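PDB 4TN0: UPF0141 protein yjdB from Campylobacter jejuni subsp. jejuni HB93-13, which probably transfers phosphoethanolamine groups to cell-surface acceptors in the periplasm, an activity required for polymyxin resistance and motility. Local coordinates for residues Y95-S108 against L118-L132. Residues are numbered along the deposited sequence; the frame is centred on the assembly and turned at random.
Sequences YKTGVDAAWFDNNS and LAYKQKLSSDLDENL
The side-chain amide of N106 is held between D127 and D129, a worked case of an asparagine bridging a loop after parallel strands. With CG anti to the backbone N (chi1 -167°), it reaches loop 124-128 and the first residue of the 3-10 segment 129-132. ND2 spends both hydrogens close to its own amide plane. One goes to D127 O at 2.8 Å, arriving above that carbonyl's plane. The other meets D129 OD1 on its anti side at 3.0 Å. Amide and carboxylate planes stand 70° apart, and the backbone N atoms of Q154 and G155 fix the carboxylate. N106 OD1 takes a weak, bent bond from S126 N, while S126 OG returns to N106 O from well above the carbonyl plane. L132 CD1 packs on N106 CB at 3.7 Å. Before this loop, strands 100-105 and 120-123 run parallel, 120-123 being outermost in the mixed sheet of an alkaline phosphatase-like fold; backbone bonds alternate from W103 N to Y120 O through to L124 N to D105 O. On one face Y120 brings CE2 to the edge of the F104 ring, 3.6 Å from CE1, with ring planes 85° apart, and Q122 CB nears F104 CD1. On the other, L118 CD1 meets W103 CB, and W103 NE1 points almost straight at D105 OD2, which H152 also engages. D105 OD1 closes an Asx turn onto N107 N; N107 ND2 is hydrogen-bonded to L153 O and to OE1 of the zinc ligand E26.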
# COMPACT_ATOMS: atom_id res chain seq x y z
N TYR A 95 18.04 -3.17 -2.54
CA TYR A 95 18.67 -4.42 -2.95
C TYR A 95 20.18 -4.28 -3.13
O TYR A 95 20.95 -5.12 -2.68
CB TYR A 95 18.08 -4.93 -4.26
CG TYR A 95 18.76 -6.16 -4.85
CD1 TYR A 95 18.28 -7.44 -4.58
CD2 TYR A 95 19.87 -6.04 -5.69
CE1 TYR A 95 18.90 -8.56 -5.12
CE2 TYR A 95 20.48 -7.14 -6.23
CZ TYR A 95 20.00 -8.41 -5.95
OH TYR A 95 20.61 -9.51 -6.49
N LYS A 96 20.59 -3.21 -3.80
CA LYS A 96 22.00 -3.01 -4.10
C LYS A 96 22.76 -2.61 -2.84
O LYS A 96 23.98 -2.65 -2.81
CB LYS A 96 22.16 -1.98 -5.22
CG LYS A 96 21.98 -0.54 -4.81
CD LYS A 96 22.09 0.37 -6.01
CE LYS A 96 22.13 1.83 -5.59
NZ LYS A 96 22.06 2.69 -6.79
N THR A 97 22.01 -2.29 -1.80
CA THR A 97 22.55 -1.81 -0.54
C THR A 97 22.48 -2.97 0.50
O THR A 97 22.72 -2.81 1.70
CB THR A 97 21.78 -0.52 -0.14
OG1 THR A 97 22.35 0.59 -0.85
CG2 THR A 97 21.87 -0.21 1.26
N GLY A 98 22.18 -4.16 -0.01
CA GLY A 98 22.29 -5.37 0.77
C GLY A 98 21.07 -5.79 1.57
O GLY A 98 21.12 -6.79 2.27
N VAL A 99 19.99 -5.02 1.49
CA VAL A 99 18.74 -5.40 2.15
C VAL A 99 18.10 -6.62 1.49
O VAL A 99 18.11 -6.75 0.27
CB VAL A 99 17.75 -4.23 2.15
CG1 VAL A 99 16.53 -4.55 3.00
CG2 VAL A 99 18.44 -2.97 2.64
N ASP A 100 17.57 -7.54 2.30
CA ASP A 100 16.82 -8.69 1.78
C ASP A 100 15.44 -8.24 1.26
O ASP A 100 14.59 -7.77 2.04
CB ASP A 100 16.69 -9.78 2.85
CG ASP A 100 16.12 -11.09 2.30
OD1 ASP A 100 15.44 -11.10 1.25
OD2 ASP A 100 16.36 -12.13 2.94
N ALA A 101 15.23 -8.36 -0.05
CA ALA A 101 14.00 -7.89 -0.68
C ALA A 101 13.20 -9.01 -1.33
O ALA A 101 13.73 -9.75 -2.16
CB ALA A 101 14.33 -6.83 -1.73
N ALA A 102 11.94 -9.14 -0.93
CA ALA A 102 11.01 -10.08 -1.57
C ALA A 102 9.75 -9.34 -2.07
O ALA A 102 9.23 -8.44 -1.39
CB ALA A 102 10.63 -11.20 -0.61
N TRP A 103 9.30 -9.69 -3.28
CA TRP A 103 8.09 -9.12 -3.87
C TRP A 103 7.09 -10.22 -4.28
O TRP A 103 7.34 -10.99 -5.21
CB TRP A 103 8.46 -8.23 -5.07
CG TRP A 103 7.29 -7.46 -5.68
CD1 TRP A 103 6.27 -7.99 -6.41
CD2 TRP A 103 7.06 -6.04 -5.64
NE1 TRP A 103 5.40 -7.00 -6.80
CE2 TRP A 103 5.87 -5.79 -6.35
CE3 TRP A 103 7.74 -4.97 -5.06
CZ2 TRP A 103 5.34 -4.50 -6.50
CZ3 TRP A 103 7.22 -3.69 -5.21
CH2 TRP A 103 6.03 -3.47 -5.92
N PHE A 104 5.96 -10.30 -3.58
CA PHE A 104 4.92 -11.29 -3.91
C PHE A 104 3.66 -10.60 -4.49
O PHE A 104 3.01 -9.80 -3.82
CB PHE A 104 4.55 -12.12 -2.68
CG PHE A 104 5.72 -12.82 -2.05
CD1 PHE A 104 6.66 -13.48 -2.83
CD2 PHE A 104 5.89 -12.82 -0.67
CE1 PHE A 104 7.74 -14.12 -2.25
CE2 PHE A 104 6.98 -13.46 -0.08
CZ PHE A 104 7.90 -14.11 -0.88
N ASP A 105 3.33 -10.93 -5.74
CA ASP A 105 2.32 -10.17 -6.49
C ASP A 105 1.10 -11.00 -6.86
O ASP A 105 1.20 -11.98 -7.60
CB ASP A 105 2.96 -9.60 -7.76
CG ASP A 105 2.23 -8.37 -8.28
OD1 ASP A 105 1.03 -8.47 -8.56
OD2 ASP A 105 2.86 -7.29 -8.35
N ASN A 106 -0.06 -10.58 -6.35
CA ASN A 106 -1.34 -11.22 -6.67
C ASN A 106 -2.21 -10.32 -7.57
O ASN A 106 -3.37 -10.63 -7.87
CB ASN A 106 -2.09 -11.56 -5.38
CG ASN A 106 -3.27 -12.50 -5.64
OD1 ASN A 106 -3.16 -13.43 -6.44
ND2 ASN A 106 -4.39 -12.28 -4.94
N ASN A 107 -1.65 -9.19 -7.98
CA ASN A 107 -2.39 -8.21 -8.75
C ASN A 107 -2.47 -8.57 -10.24
O ASN A 107 -1.45 -8.86 -10.86
CB ASN A 107 -1.77 -6.84 -8.55
CG ASN A 107 -2.66 -5.73 -9.04
OD1 ASN A 107 -2.67 -5.42 -10.23
ND2 ASN A 107 -3.45 -5.17 -8.14
N SER A 108 -3.67 -8.51 -10.81
CA SER A 108 -3.86 -8.91 -12.21
C SER A 108 -3.02 -8.10 -13.18
O SER A 108 -2.81 -8.53 -14.32
CB SER A 108 -5.34 -8.80 -12.60
OG SER A 108 -5.83 -7.47 -12.54
N LEU A 118 14.41 -7.73 -8.97
CA LEU A 118 14.56 -8.37 -7.68
C LEU A 118 14.84 -9.84 -7.90
O LEU A 118 14.45 -10.42 -8.92
CB LEU A 118 13.31 -8.20 -6.82
CG LEU A 118 13.06 -6.77 -6.35
CD1 LEU A 118 11.84 -6.70 -5.45
CD2 LEU A 118 14.28 -6.19 -5.66
N ALA A 119 15.54 -10.45 -6.94
CA ALA A 119 15.92 -11.84 -7.08
C ALA A 119 14.73 -12.70 -6.69
O ALA A 119 14.33 -13.58 -7.46
CB ALA A 119 17.13 -12.15 -6.22
N TYR A 120 14.15 -12.46 -5.52
CA TYR A 120 13.02 -13.31 -5.15
C TYR A 120 11.68 -12.56 -5.24
O TYR A 120 11.29 -11.79 -4.34
CB TYR A 120 13.20 -13.95 -3.78
CG TYR A 120 12.23 -15.12 -3.65
CD1 TYR A 120 12.19 -16.10 -4.65
CD2 TYR A 120 11.42 -15.31 -2.52
CE1 TYR A 120 11.34 -17.19 -4.59
CE2 TYR A 120 10.57 -16.41 -2.44
CZ TYR A 120 10.54 -17.35 -3.48
OH TYR A 120 9.71 -18.46 -3.45
N LYS A 121 11.02 -12.80 -6.37
CA LYS A 121 9.72 -12.25 -6.75
C LYS A 121 8.81 -13.41 -7.20
O LYS A 121 9.28 -14.44 -7.70
CB LYS A 121 9.88 -11.21 -7.87
CG LYS A 121 10.56 -11.78 -9.09
CD LYS A 121 10.88 -10.74 -10.14
CE LYS A 121 11.72 -11.39 -11.23
NZ LYS A 121 12.13 -10.42 -12.29
N GLN A 122 7.51 -13.27 -6.96
CA GLN A 122 6.54 -14.30 -7.34
C GLN A 122 5.25 -13.72 -7.89
O GLN A 122 4.71 -12.76 -7.33
CB GLN A 122 6.25 -15.18 -6.13
CG GLN A 122 5.58 -16.51 -6.45
CD GLN A 122 5.60 -17.45 -5.25
OE1 GLN A 122 6.39 -17.27 -4.32
NE2 GLN A 122 4.76 -18.48 -5.29
N LYS A 123 4.73 -14.31 -8.96
CA LYS A 123 3.41 -13.93 -9.43
C LYS A 123 2.40 -15.03 -9.14
O LYS A 123 2.56 -16.18 -9.54
CB LYS A 123 3.38 -13.60 -10.93
CG LYS A 123 3.96 -12.22 -11.32
CD LYS A 123 5.46 -12.12 -11.14
CE LYS A 123 6.01 -10.79 -11.65
NZ LYS A 123 7.48 -10.84 -11.60
N LEU A 124 1.35 -14.64 -8.42
CA LEU A 124 0.29 -15.56 -8.09
C LEU A 124 -0.84 -15.37 -9.12
O LEU A 124 -0.77 -14.49 -9.99
CB LEU A 124 -0.21 -15.32 -6.66
CG LEU A 124 0.69 -15.74 -5.48
CD1 LEU A 124 1.87 -14.80 -5.34
CD2 LEU A 124 -0.09 -15.76 -4.18
N SER A 125 -1.88 -16.19 -9.00
CA SER A 125 -2.90 -16.30 -10.03
C SER A 125 -3.97 -15.20 -10.04
O SER A 125 -4.87 -15.25 -10.87
CB SER A 125 -3.61 -17.63 -9.86
OG SER A 125 -4.10 -17.69 -8.53
N SER A 126 -3.86 -14.23 -9.13
CA SER A 126 -4.86 -13.15 -8.93
C SER A 126 -6.24 -13.63 -8.46
O SER A 126 -7.27 -13.04 -8.80
CB SER A 126 -5.00 -12.33 -10.21
OG SER A 126 -3.73 -11.88 -10.62
N ASP A 127 -6.24 -14.70 -7.66
CA ASP A 127 -7.44 -15.10 -6.93
C ASP A 127 -7.44 -14.46 -5.56
O ASP A 127 -6.93 -13.35 -5.42
CB ASP A 127 -7.55 -16.62 -6.84
CG ASP A 127 -7.88 -17.25 -8.17
OD1 ASP A 127 -8.94 -16.89 -8.74
OD2 ASP A 127 -7.05 -18.05 -8.68
N LEU A 128 -7.97 -15.13 -4.55
CA LEU A 128 -8.13 -14.52 -3.24
C LEU A 128 -6.78 -14.02 -2.72
O LEU A 128 -5.77 -14.72 -2.81
CB LEU A 128 -8.75 -15.50 -2.24
CG LEU A 128 -10.27 -15.68 -2.16
CD1 LEU A 128 -11.03 -14.40 -2.50
CD2 LEU A 128 -10.70 -16.80 -3.10
N ASP A 129 -6.77 -12.81 -2.16
CA ASP A 129 -5.54 -12.20 -1.68
C ASP A 129 -4.88 -13.05 -0.59
O ASP A 129 -3.66 -12.94 -0.37
CB ASP A 129 -5.79 -10.80 -1.13
CG ASP A 129 -5.74 -9.72 -2.19
OD1 ASP A 129 -5.03 -9.91 -3.21
OD2 ASP A 129 -6.40 -8.67 -1.98
N GLU A 130 -5.68 -13.88 0.10
CA GLU A 130 -5.13 -14.69 1.18
C GLU A 130 -3.99 -15.60 0.71
O GLU A 130 -3.12 -15.96 1.49
CB GLU A 130 -6.24 -15.50 1.87
CG GLU A 130 -6.98 -16.48 0.99
CD GLU A 130 -8.26 -17.00 1.64
OE1 GLU A 130 -8.93 -16.25 2.39
OE2 GLU A 130 -8.61 -18.17 1.38
N ASN A 131 -3.96 -15.92 -0.58
CA ASN A 131 -2.90 -16.76 -1.12
C ASN A 131 -1.51 -16.15 -0.94
O ASN A 131 -0.51 -16.85 -1.08
CB ASN A 131 -3.14 -17.08 -2.60
CG ASN A 131 -4.41 -17.87 -2.82
OD1 ASN A 131 -4.93 -18.48 -1.88
ND2 ASN A 131 -4.94 -17.85 -4.04
N LEU A 132 -1.46 -14.85 -0.69
CA LEU A 132 -0.19 -14.18 -0.44
C LEU A 132 0.37 -14.58 0.92
O LEU A 132 1.59 -14.50 1.15
CB LEU A 132 -0.36 -12.66 -0.55
CG LEU A 132 -0.55 -12.15 -1.98
CD1 LEU A 132 -1.00 -10.70 -1.96
CD2 LEU A 132 0.72 -12.31 -2.82